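PDB 3LY1: putative histidinol-phosphate aminotransferase from Erwinia carotovora atroseptica, which binds pyridoxal 5'-phosphate and probably acts as an aminotransferase, perhaps on histidinol phosphate. Local coordinates for residues 59-63 with 64-68; 161-164 with 165-169; 274-277 with 278-282; 127-130 with 131-134. All coordinates share one frame; numbering follows the deposited sequence. Where two conformers were deposited one is given.

Contact 1. Residues 59-63 with 64-68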
loop_
_atom_site.group_PDB
_atom_site.type_symbol
_atom_site.label_atom_id
_atom_site.label_comp_id
_atom_site.label_asym_id
_atom_site.label_seq_id
_atom_site.Cartn_x
_atom_site.Cartn_y
_atom_site.Cartn_z
ATOM N N LYS A 59 -2.803 5.260 -18.759
ATOM C CA LYS A 59 -1.691 4.779 -19.538
ATOM C C LYS A 59 -1.597 3.231 -19.535
ATOM O O LYS A 59 -1.313 2.634 -20.556
ATOM C CB LYS A 59 -0.418 5.417 -19.005
ATOM C CG LYS A 59 0.743 5.466 -19.959
ATOM C CD LYS A 59 1.978 6.145 -19.315
ATOM C CE LYS A 59 2.810 7.010 -20.313
ATOM N NZ LYS A 59 3.236 6.283 -21.524
ATOM N N LEU A 60 -1.865 2.589 -18.392
ATOM C CA LEU A 60 -1.862 1.130 -18.313
ATOM C C LEU A 60 -3.042 0.531 -19.078
ATOM O O LEU A 60 -2.933 -0.558 -19.688
ATOM C CB LEU A 60 -1.869 0.690 -16.836
ATOM C CG LEU A 60 -0.509 0.914 -16.138
ATOM C CD1 LEU A 60 -0.614 0.781 -14.623
ATOM C CD2 LEU A 60 0.586 -0.034 -16.681
ATOM N N ALA A 61 -4.165 1.230 -19.060
ATOM C CA ALA A 61 -5.346 0.819 -19.814
ATOM C C ALA A 61 -5.034 0.803 -21.301
ATOM O O ALA A 61 -5.328 -0.184 -21.982
ATOM C CB ALA A 61 -6.540 1.750 -19.535
ATOM N N ALA A 62 -4.409 1.871 -21.794
ATOM C CA ALA A 62 -3.982 1.920 -23.205
ATOM C C ALA A 62 -2.978 0.806 -23.540
ATOM O O ALA A 62 -3.105 0.146 -24.560
ATOM C CB ALA A 62 -3.428 3.314 -23.591
ATOM N N HIS A 63 -2.012 0.568 -22.658
ATOM C CA HIS A 63 -1.019 -0.489 -22.855
ATOM C C HIS A 63 -1.664 -1.855 -23.004
ATOM O O HIS A 63 -1.213 -2.663 -23.787
ATOM C CB HIS A 63 -0.054 -0.530 -21.681
ATOM C CG HIS A 63 1.039 -1.533 -21.843
ATOM N ND1 HIS A 63 2.102 -1.341 -22.700
ATOM C CD2 HIS A 63 1.219 -2.749 -21.279
ATOM C CE1 HIS A 63 2.894 -2.400 -22.651
ATOM N NE2 HIS A 63 2.387 -3.264 -21.784
ATOM N N HIS A 64 -2.704 -2.122 -22.231
ATOM C CA HIS A 64 -3.366 -3.423 -22.254
ATOM C C HIS A 64 -4.604 -3.464 -23.137
ATOM O O HIS A 64 -5.342 -4.439 -23.090
ATOM C CB HIS A 64 -3.719 -3.836 -20.825
ATOM C CG HIS A 64 -2.535 -4.280 -20.044
ATOM N ND1 HIS A 64 -1.979 -5.531 -20.203
ATOM C CD2 HIS A 64 -1.763 -3.632 -19.146
ATOM C CE1 HIS A 64 -0.929 -5.639 -19.407
ATOM N NE2 HIS A 64 -0.774 -4.499 -18.759
ATOM N N GLN A 65 -4.820 -2.409 -23.934
ATOM C CA GLN A 65 -6.020 -2.253 -24.789
ATOM C C GLN A 65 -7.321 -2.580 -24.072
ATOM O O GLN A 65 -8.153 -3.368 -24.562
ATOM C CB GLN A 65 -5.911 -3.070 -26.088
ATOM C CG GLN A 65 -4.665 -2.770 -26.907
ATOM C CD GLN A 65 -4.414 -3.793 -28.030
ATOM O OE1 GLN A 65 -3.276 -4.008 -28.414
ATOM N NE2 GLN A 65 -5.471 -4.427 -28.537
ATOM N N VAL A 66 -7.501 -1.931 -22.923
ATOM C CA VAL A 66 -8.721 -2.029 -22.133
ATOM C C VAL A 66 -9.115 -0.596 -21.779
ATOM O O VAL A 66 -8.378 0.350 -22.102
ATOM C CB VAL A 66 -8.517 -2.866 -20.858
ATOM C CG1 VAL A 66 -8.265 -4.352 -21.217
ATOM C CG2 VAL A 66 -7.379 -2.278 -19.942
ATOM N N GLU A 67 -10.270 -0.425 -21.154
ATOM C CA GLU A 67 -10.672 0.908 -20.674
ATOM C C GLU A 67 -10.183 1.071 -19.210
ATOM O O GLU A 67 -9.751 0.109 -18.612
ATOM C CB GLU A 67 -12.183 1.087 -20.795
ATOM C CG GLU A 67 -12.721 0.943 -22.228
ATOM C CD GLU A 67 -12.213 2.048 -23.182
ATOM O OE1 GLU A 67 -11.652 3.069 -22.730
ATOM O OE2 GLU A 67 -12.388 1.914 -24.411
ATOM N N ALA A 68 -10.232 2.277 -18.648
ATOM C CA ALA A 68 -9.675 2.534 -17.303
ATOM C C ALA A 68 -10.340 1.714 -16.208
ATOM O O ALA A 68 -9.662 1.291 -15.264
ATOM C CB ALA A 68 -9.738 4.018 -16.959
#

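Contact 2. Residues 161-164 with 165-169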
loop_
_atom_site.group_PDB
_atom_site.type_symbol
_atom_site.label_atom_id
_atom_site.label_comp_id
_atom_site.label_asym_id
_atom_site.label_seq_id
_atom_site.Cartn_x
_atom_site.Cartn_y
_atom_site.Cartn_z
ATOM N N ASP A 161 -0.820 -22.600 -25.086
ATOM C CA ASP A 161 -1.832 -23.488 -25.666
ATOM C C ASP A 161 -2.356 -24.536 -24.680
ATOM O O ASP A 161 -3.295 -25.259 -24.972
ATOM C CB ASP A 161 -1.380 -24.095 -27.010
ATOM C CG ASP A 161 -0.198 -25.045 -26.896
ATOM O OD1 ASP A 161 0.282 -25.302 -25.760
ATOM O OD2 ASP A 161 0.241 -25.567 -27.967
ATOM N N VAL A 162 -1.743 -24.617 -23.512
ATOM C CA VAL A 162 -2.198 -25.474 -22.426
ATOM C C VAL A 162 -3.123 -24.687 -21.470
ATOM O O VAL A 162 -4.164 -25.180 -21.061
ATOM C CB VAL A 162 -0.965 -26.037 -21.711
ATOM C CG1 VAL A 162 -1.311 -26.634 -20.331
ATOM C CG2 VAL A 162 -0.290 -27.039 -22.620
ATOM N N ILE A 163 -2.774 -23.444 -21.168
ATOM C CA ILE A 163 -3.607 -22.579 -20.284
ATOM C C ILE A 163 -4.845 -21.939 -20.953
ATOM O O ILE A 163 -5.963 -21.997 -20.391
ATOM C CB ILE A 163 -2.737 -21.480 -19.631
ATOM C CG1 ILE A 163 -1.719 -22.151 -18.696
ATOM C CG2 ILE A 163 -3.600 -20.467 -18.869
ATOM C CD1 ILE A 163 -0.800 -21.211 -17.904
ATOM N N GLU A 164 -4.661 -21.330 -22.114
ATOM C CA GLU A 164 -5.753 -20.586 -22.775
ATOM C C GLU A 164 -7.038 -21.397 -23.025
ATOM O O GLU A 164 -8.126 -20.881 -22.756
ATOM C CB GLU A 164 -5.302 -19.897 -24.063
ATOM C CG GLU A 164 -4.299 -18.781 -23.850
ATOM C CD GLU A 164 -3.716 -18.213 -25.151
ATOM O OE1 GLU A 164 -4.084 -18.694 -26.255
ATOM O OE2 GLU A 164 -2.876 -17.278 -25.074
ATOM N N PRO A 165 -6.934 -22.649 -23.517
ATOM C CA PRO A 165 -8.188 -23.362 -23.765
ATOM C C PRO A 165 -8.900 -23.765 -22.506
ATOM O O PRO A 165 -10.109 -23.889 -22.524
ATOM C CB PRO A 165 -7.752 -24.644 -24.509
ATOM C CG PRO A 165 -6.416 -24.374 -25.020
ATOM C CD PRO A 165 -5.789 -23.403 -24.037
ATOM N N TRP A 166 -8.159 -24.018 -21.433
ATOM C CA TRP A 166 -8.795 -24.261 -20.135
ATOM C C TRP A 166 -9.613 -23.043 -19.694
ATOM O O TRP A 166 -10.790 -23.175 -19.342
ATOM C CB TRP A 166 -7.741 -24.598 -19.093
ATOM C CG TRP A 166 -8.274 -24.927 -17.718
ATOM C CD1 TRP A 166 -9.531 -25.360 -17.385
ATOM C CD2 TRP A 166 -7.532 -24.883 -16.501
ATOM N NE1 TRP A 166 -9.611 -25.574 -16.027
ATOM C CE2 TRP A 166 -8.395 -25.293 -15.465
ATOM C CE3 TRP A 166 -6.214 -24.552 -16.191
ATOM C CZ2 TRP A 166 -7.977 -25.388 -14.142
ATOM C CZ3 TRP A 166 -5.804 -24.629 -14.873
ATOM C CH2 TRP A 166 -6.682 -25.039 -13.868
ATOM N N ILE A 167 -9.002 -21.860 -19.774
ATOM C CA ILE A 167 -9.677 -20.627 -19.327
ATOM C C ILE A 167 -10.853 -20.297 -20.251
ATOM O O ILE A 167 -11.937 -19.926 -19.795
ATOM C CB ILE A 167 -8.696 -19.443 -19.238
ATOM C CG1 ILE A 167 -7.611 -19.759 -18.195
ATOM C CG2 ILE A 167 -9.462 -18.103 -18.936
ATOM C CD1 ILE A 167 -6.548 -18.664 -18.025
ATOM N N ALA A 168 -10.640 -20.471 -21.547
ATOM C CA ALA A 168 -11.652 -20.188 -22.539
ATOM C C ALA A 168 -12.864 -21.120 -22.375
ATOM O O ALA A 168 -13.956 -20.765 -22.760
ATOM C CB ALA A 168 -11.057 -20.277 -23.948
ATOM N N SER A 169 -12.671 -22.306 -21.788
ATOM C CA SER A 169 -13.768 -23.252 -21.586
ATOM C C SER A 169 -14.706 -22.819 -20.457
ATOM O O SER A 169 -15.741 -23.433 -20.274
ATOM C CB SER A 169 -13.245 -24.684 -21.330
ATOM O OG SER A 169 -12.764 -24.879 -20.003
#

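Contact 3. Residues 274-277 with 278-282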
loop_
_atom_site.group_PDB
_atom_site.type_symbol
_atom_site.label_atom_id
_atom_site.label_comp_id
_atom_site.label_asym_id
_atom_site.label_seq_id
_atom_site.Cartn_x
_atom_site.Cartn_y
_atom_site.Cartn_z
ATOM N N GLN A 274 23.367 -16.802 -18.781
ATOM C CA GLN A 274 24.321 -17.686 -19.441
ATOM C C GLN A 274 25.613 -17.899 -18.612
ATOM O O GLN A 274 26.185 -18.989 -18.641
ATOM C CB GLN A 274 24.611 -17.191 -20.860
ATOM C CG GLN A 274 23.352 -17.178 -21.756
ATOM C CD GLN A 274 22.694 -18.551 -21.877
ATOM O OE1 GLN A 274 23.322 -19.505 -22.323
ATOM N NE2 GLN A 274 21.435 -18.656 -21.461
ATOM N N ILE A 275 26.039 -16.893 -17.864
ATOM C CA ILE A 275 27.200 -17.065 -16.997
ATOM C C ILE A 275 26.946 -18.105 -15.913
ATOM O O ILE A 275 27.785 -18.961 -15.658
ATOM C CB ILE A 275 27.614 -15.745 -16.340
ATOM C CG1 ILE A 275 28.138 -14.805 -17.424
ATOM C CG2 ILE A 275 28.717 -15.957 -15.260
ATOM C CD1 ILE A 275 28.340 -13.369 -16.937
ATOM N N LEU A 276 25.787 -18.030 -15.275
ATOM C CA LEU A 276 25.430 -19.023 -14.274
ATOM C C LEU A 276 25.253 -20.428 -14.873
ATOM O O LEU A 276 25.749 -21.414 -14.283
ATOM C CB LEU A 276 24.201 -18.575 -13.494
ATOM C CG LEU A 276 23.725 -19.556 -12.413
ATOM C CD1 LEU A 276 24.794 -19.858 -11.351
ATOM C CD2 LEU A 276 22.491 -18.939 -11.786
ATOM N N LEU A 277 24.568 -20.515 -16.022
ATOM C CA LEU A 277 24.293 -21.802 -16.691
ATOM C C LEU A 277 25.602 -22.490 -17.121
ATOM O O LEU A 277 25.728 -23.706 -16.951
ATOM C CB LEU A 277 23.328 -21.649 -17.884
ATOM C CG LEU A 277 21.896 -21.127 -17.595
ATOM C CD1 LEU A 277 20.938 -21.333 -18.793
ATOM C CD2 LEU A 277 21.305 -21.761 -16.315
ATOM N N LYS A 278 26.566 -21.709 -17.607
ATOM C CA LYS A 278 27.895 -22.223 -17.967
ATOM C C LYS A 278 28.536 -22.903 -16.757
ATOM O O LYS A 278 29.051 -24.004 -16.867
ATOM C CB LYS A 278 28.804 -21.091 -18.488
ATOM C CG LYS A 278 30.108 -21.561 -19.164
ATOM C CD LYS A 278 30.998 -20.389 -19.619
ATOM C CE LYS A 278 32.479 -20.778 -19.772
ATOM N NZ LYS A 278 32.670 -21.910 -20.715
ATOM N N ALA A 279 28.497 -22.242 -15.590
ATOM C CA ALA A 279 29.028 -22.839 -14.338
ATOM C C ALA A 279 28.301 -24.135 -13.928
ATOM O O ALA A 279 28.955 -25.113 -13.544
ATOM C CB ALA A 279 29.039 -21.814 -13.174
ATOM N N LEU A 280 26.969 -24.160 -14.026
ATOM C CA LEU A 280 26.173 -25.345 -13.670
ATOM C C LEU A 280 26.482 -26.570 -14.576
ATOM O O LEU A 280 26.620 -27.715 -14.096
ATOM C CB LEU A 280 24.667 -25.018 -13.659
ATOM C CG LEU A 280 24.228 -24.024 -12.574
ATOM C CD1 LEU A 280 22.784 -23.562 -12.816
ATOM C CD2 LEU A 280 24.359 -24.646 -11.145
ATOM N N GLU A 281 26.561 -26.309 -15.876
ATOM C CA GLU A 281 27.018 -27.283 -16.865
ATOM C C GLU A 281 28.420 -27.838 -16.591
ATOM O O GLU A 281 28.627 -29.034 -16.687
ATOM C CB GLU A 281 26.928 -26.678 -18.267
ATOM C CG GLU A 281 25.495 -26.699 -18.719
ATOM C CD GLU A 281 25.258 -25.941 -19.969
ATOM O OE1 GLU A 281 26.258 -25.537 -20.621
ATOM O OE2 GLU A 281 24.062 -25.741 -20.298
ATOM N N ASP A 282 29.361 -26.983 -16.209
ATOM C CA ASP A 282 30.708 -27.444 -15.860
ATOM C C ASP A 282 30.651 -28.353 -14.618
ATOM O O ASP A 282 31.374 -29.319 -14.519
ATOM C CB ASP A 282 31.606 -26.261 -15.560
ATOM C CG ASP A 282 31.960 -25.433 -16.821
ATOM O OD1 ASP A 282 31.719 -25.881 -17.974
ATOM O OD2 ASP A 282 32.477 -24.313 -16.638
#

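Contact 4. Residues 127-130 with 131-134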
loop_
_atom_site.group_PDB
_atom_site.type_symbol
_atom_site.label_atom_id
_atom_site.label_comp_id
_atom_site.label_asym_id
_atom_site.label_seq_id
_atom_site.Cartn_x
_atom_site.Cartn_y
_atom_site.Cartn_z
ATOM N N PHE A 127 4.082 -27.658 -14.193
ATOM C CA PHE A 127 2.736 -27.703 -13.703
ATOM C C PHE A 127 2.055 -28.942 -14.275
ATOM O O PHE A 127 2.257 -29.257 -15.431
ATOM C CB PHE A 127 1.951 -26.488 -14.186
ATOM C CG PHE A 127 2.288 -25.193 -13.511
ATOM C CD1 PHE A 127 3.315 -25.070 -12.599
ATOM C CD2 PHE A 127 1.576 -24.052 -13.861
ATOM C CE1 PHE A 127 3.572 -23.824 -12.013
ATOM C CE2 PHE A 127 1.851 -22.825 -13.287
ATOM C CZ PHE A 127 2.845 -22.711 -12.385
ATOM N N ASP A 128 1.277 -29.641 -13.461
ATOM C CA ASP A 128 0.390 -30.679 -13.961
ATOM C C ASP A 128 -0.951 -30.003 -14.292
ATOM O O ASP A 128 -1.884 -30.014 -13.474
ATOM C CB ASP A 128 0.253 -31.792 -12.923
ATOM C CG ASP A 128 -0.694 -32.900 -13.354
ATOM O OD1 ASP A 128 -1.184 -32.891 -14.485
ATOM O OD2 ASP A 128 -0.974 -33.797 -12.531
ATOM N N ILE A 129 -1.046 -29.417 -15.494
ATOM C CA ILE A 129 -2.282 -28.732 -15.886
ATOM C C ILE A 129 -3.506 -29.653 -15.862
ATOM O O ILE A 129 -4.579 -29.253 -15.373
ATOM C CB ILE A 129 -2.162 -28.021 -17.243
ATOM C CG1 ILE A 129 -1.149 -26.884 -17.097
ATOM C CG2 ILE A 129 -3.524 -27.398 -17.609
ATOM C CD1 ILE A 129 -1.669 -25.742 -16.213
ATOM N N GLU A 130 -3.352 -30.889 -16.334
ATOM C CA GLU A 130 -4.471 -31.847 -16.255
ATOM C C GLU A 130 -4.901 -32.115 -14.805
ATOM O O GLU A 130 -6.105 -32.186 -14.513
ATOM C CB GLU A 130 -4.183 -33.142 -16.992
ATOM C CG GLU A 130 -4.051 -33.014 -18.521
ATOM C CD GLU A 130 -5.297 -32.403 -19.215
ATOM O OE1 GLU A 130 -6.440 -32.635 -18.762
ATOM O OE2 GLU A 130 -5.120 -31.685 -20.225
ATOM N N GLY A 131 -3.945 -32.194 -13.891
ATOM C CA GLY A 131 -4.264 -32.341 -12.459
ATOM C C GLY A 131 -4.995 -31.142 -11.864
ATOM O O GLY A 131 -5.901 -31.291 -11.075
ATOM N N LEU A 132 -4.587 -29.947 -12.256
ATOM C CA LEU A 132 -5.229 -28.707 -11.818
ATOM C C LEU A 132 -6.660 -28.613 -12.370
ATOM O O LEU A 132 -7.593 -28.266 -11.650
ATOM C CB LEU A 132 -4.388 -27.491 -12.239
ATOM C CG LEU A 132 -2.985 -27.393 -11.599
ATOM C CD1 LEU A 132 -1.971 -26.654 -12.465
ATOM C CD2 LEU A 132 -3.061 -26.767 -10.224
ATOM N N LYS A 133 -6.832 -28.918 -13.648
ATOM C CA LYS A 133 -8.169 -28.978 -14.238
ATOM C C LYS A 133 -9.060 -29.947 -13.493
ATOM O O LYS A 133 -10.197 -29.632 -13.255
ATOM C CB LYS A 133 -8.141 -29.452 -15.662
ATOM C CG LYS A 133 -7.569 -28.529 -16.674
ATOM C CD LYS A 133 -7.622 -29.300 -18.007
ATOM C CE LYS A 133 -7.069 -28.506 -19.156
ATOM N NZ LYS A 133 -7.180 -29.278 -20.447
ATOM N N ALA A 134 -8.538 -31.133 -13.190
ATOM C CA ALA A 134 -9.296 -32.202 -12.500
ATOM C C ALA A 134 -9.693 -31.773 -11.071
ATOM O O ALA A 134 -10.777 -32.129 -10.561
ATOM C CB ALA A 134 -8.462 -33.508 -12.474
HETATM O O HOH W 1 -8.240 -32.094 -20.654
#

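Contact 1. Residues 59-63 with 64-68
The turn in which Ala61 and Ala62 receive the backbone N-H groups of Val66 and Gln65 is a Schellman motif. It ends helix 50-63 and leads the chain toward strand 71-74. Val66 N bonds to Ala61 O at 2.9 Å and almost straight, with an N-H...O angle of 178°. Gln65 N reaches Ala62 O at 3.1 Å, from above the carbonyl plane. Gln65 is the C-prime residue, and its positive phi takes the backbone out of the helix. His64 N still makes the last helical bond, to Leu60 O at 3.0 Å. The apolar part of the motif is small: Val66 CG2 rests against Ala61 CB at 4.1 Å, and both side chains pack on Ile71. The buried His64 ring turns inward to the sheet. Its ND1 is hydrogen-bonded to Ser195 OG and its NE2 to Tyr224 OH, so both ring nitrogens are satisfied and the rotation of the ring is fixed. His63 meets this ring in a T-shaped stack, planes at 84° and centroids 5.0 Å apart. With CG anti to the backbone N (chi1 -177°), His63 presents its edge to the His64 face, where CD2 of His63 stands 3.7 Å from NE2 of His64.

Contact 2. Residues 161-164 with 165-169
Pro165 has no N-H to give to Asp161 O; its ring CG lies 3.2 Å from that oxygen instead, and helix 160-168 is kinked here. The ring sets its CG and CD against the preceding turn. Trp166 follows, its CB 3.4 Å from Ile163 O. Its chi1 of -178° turns the indole away from residues 161-164. Ile167 restores the helical pattern: its N bonds to Ile163 O at 3.1 Å. Its side chain lies alongside that of Ile163, both pointing the same way, and CD1 of Ile167 touches CG2 of Ile163 at 3.6 Å. Ala168 N bonds to Glu164 O at 2.8 Å, and its methyl sits close to the same oxygen. At Ser169, OG donates to Trp166 O at 2.7 Å, a side-chain bond back to the last turn. The extended Glu164 side chain has its polar partner outside the helix, in a salt bridge with Arg192. The helix is the crossover of a beta-alpha-beta unit between strands 143-148 and 174-179. Ile163 packs on Leu147, while Trp166 packs on Val145 and on Leu132, Lys133 and Val136 of helix 129-137, and meets Phe176 edge-to-face.

Contact 3. Residues 274-277 with 278-282
Lys278 N and Gln274 O, 2.9 Å apart, make the first of four successive i to i+4 bonds that join residues 274-277 to 278-282 within helix 259-283. The next, Ala279 N to Ile275 O, is weak at 3.4 Å. Leu280 N then bonds to Leu276 O at 3.0 Å. Glu281 N to Leu277 O is nearly straight, 2.9 Å long with an N-H...O angle of 175°. Phi and psi stay helical throughout, with no break between the two segments. The side chains divide into an apolar face and a polar one. Leu280 belongs to the apolar face. Its CD1 meets CG of Leu276 at 4.1 Å, the two side chains crossing at a slant. The same CD1 also touches CD2 of Leu277 at 4.2 Å, so one methyl group lies loosely against both leucines of the preceding turn. Leu280 has CG beside its N (chi1 -66°), and this bends its side chain back over the earlier turn. This is an amphipathic helix of the C-terminal part of the chain, with its apolar side on strand 294-298 and helix 335-350. Leu276, Leu277 and Leu280 pack on Val295 of the strand. Leu276 and Leu280 also touch Met345, and Ala279 touches Ala342, both of helix 335-350. On the polar side, Glu281 runs extended beyond CG, with CB and CG each 3.5 Å from Leu277 O. Its OE2 is hydrogen-bonded to Tyr287 OH.

Contact 4. Residues 127-130 with 131-134
Lys133 NZ and Glu130 OE2 form a salt bridge at 3.2 Å, three residues apart along the first turns of helix 129-137. The ammonium meets OE2 on its syn side, 32° out of the carboxylate plane. A water closes the arrangement: it donates to Glu130 OE1 at 2.7 Å and accepts from Lys133 NZ at 3.0 Å. Both carboxylate oxygens are thus linked to the one ammonium, OE2 directly and OE1 through water. The Lys133 side chain is extended beyond CG, while Glu130 bends at chi2 (-57°), which brings its carboxylate alongside the end of the lysine. At the helix start, Gly131 N donates to Asp128 OD1 at 2.9 Å. The N-H comes from above the carboxylate plane. The Asp128 backbone oxygen also takes part, accepting from Leu132 N at 3.0 Å. Lys133 N to Ile129 O and Ala134 N to Glu130 O continue the helical bonding. Further out, Leu132 CD1 touches Ile129 CD1 at 3.9 Å and, more loosely, Phe127 CB at 4.3 Å. Ile129 CG2 also lies 4.0 Å from CE of Lys133, so the aliphatic part of the lysine shares in the packing. Leu132 faces the sheet, on Val96 and Pro98 of strand 94-98 and Val119 of strand 115-119. Phe127 also reaches Pro98. Asp128 is thus the N-cap of helix 129-137, which lies against the large mixed sheet.

In the fold
Contacts 2 and 4 touch directly, their centres about 12 Å apart. Trp166 CH2 meets Leu132 CB at 3.7 Å, and Trp166 CE2 lies 3.6 Å from Lys133 CG, so helices 160-168 and 129-137 pack on each other. Contact 1 touches neither; its nearest atoms are about 13 Å from contact 2 and 18 Å from contact 4. Contacts 1 and 3 lie on opposite sides of the chain's centre, about 40 Å between centres. The bound pyridoxal 5'-phosphate is about 9 Å from the Phe127 side chain, 12 Å from that of Leu60 and 13 Å from that of Ile163. Contact 3 lies away from the cofactor site.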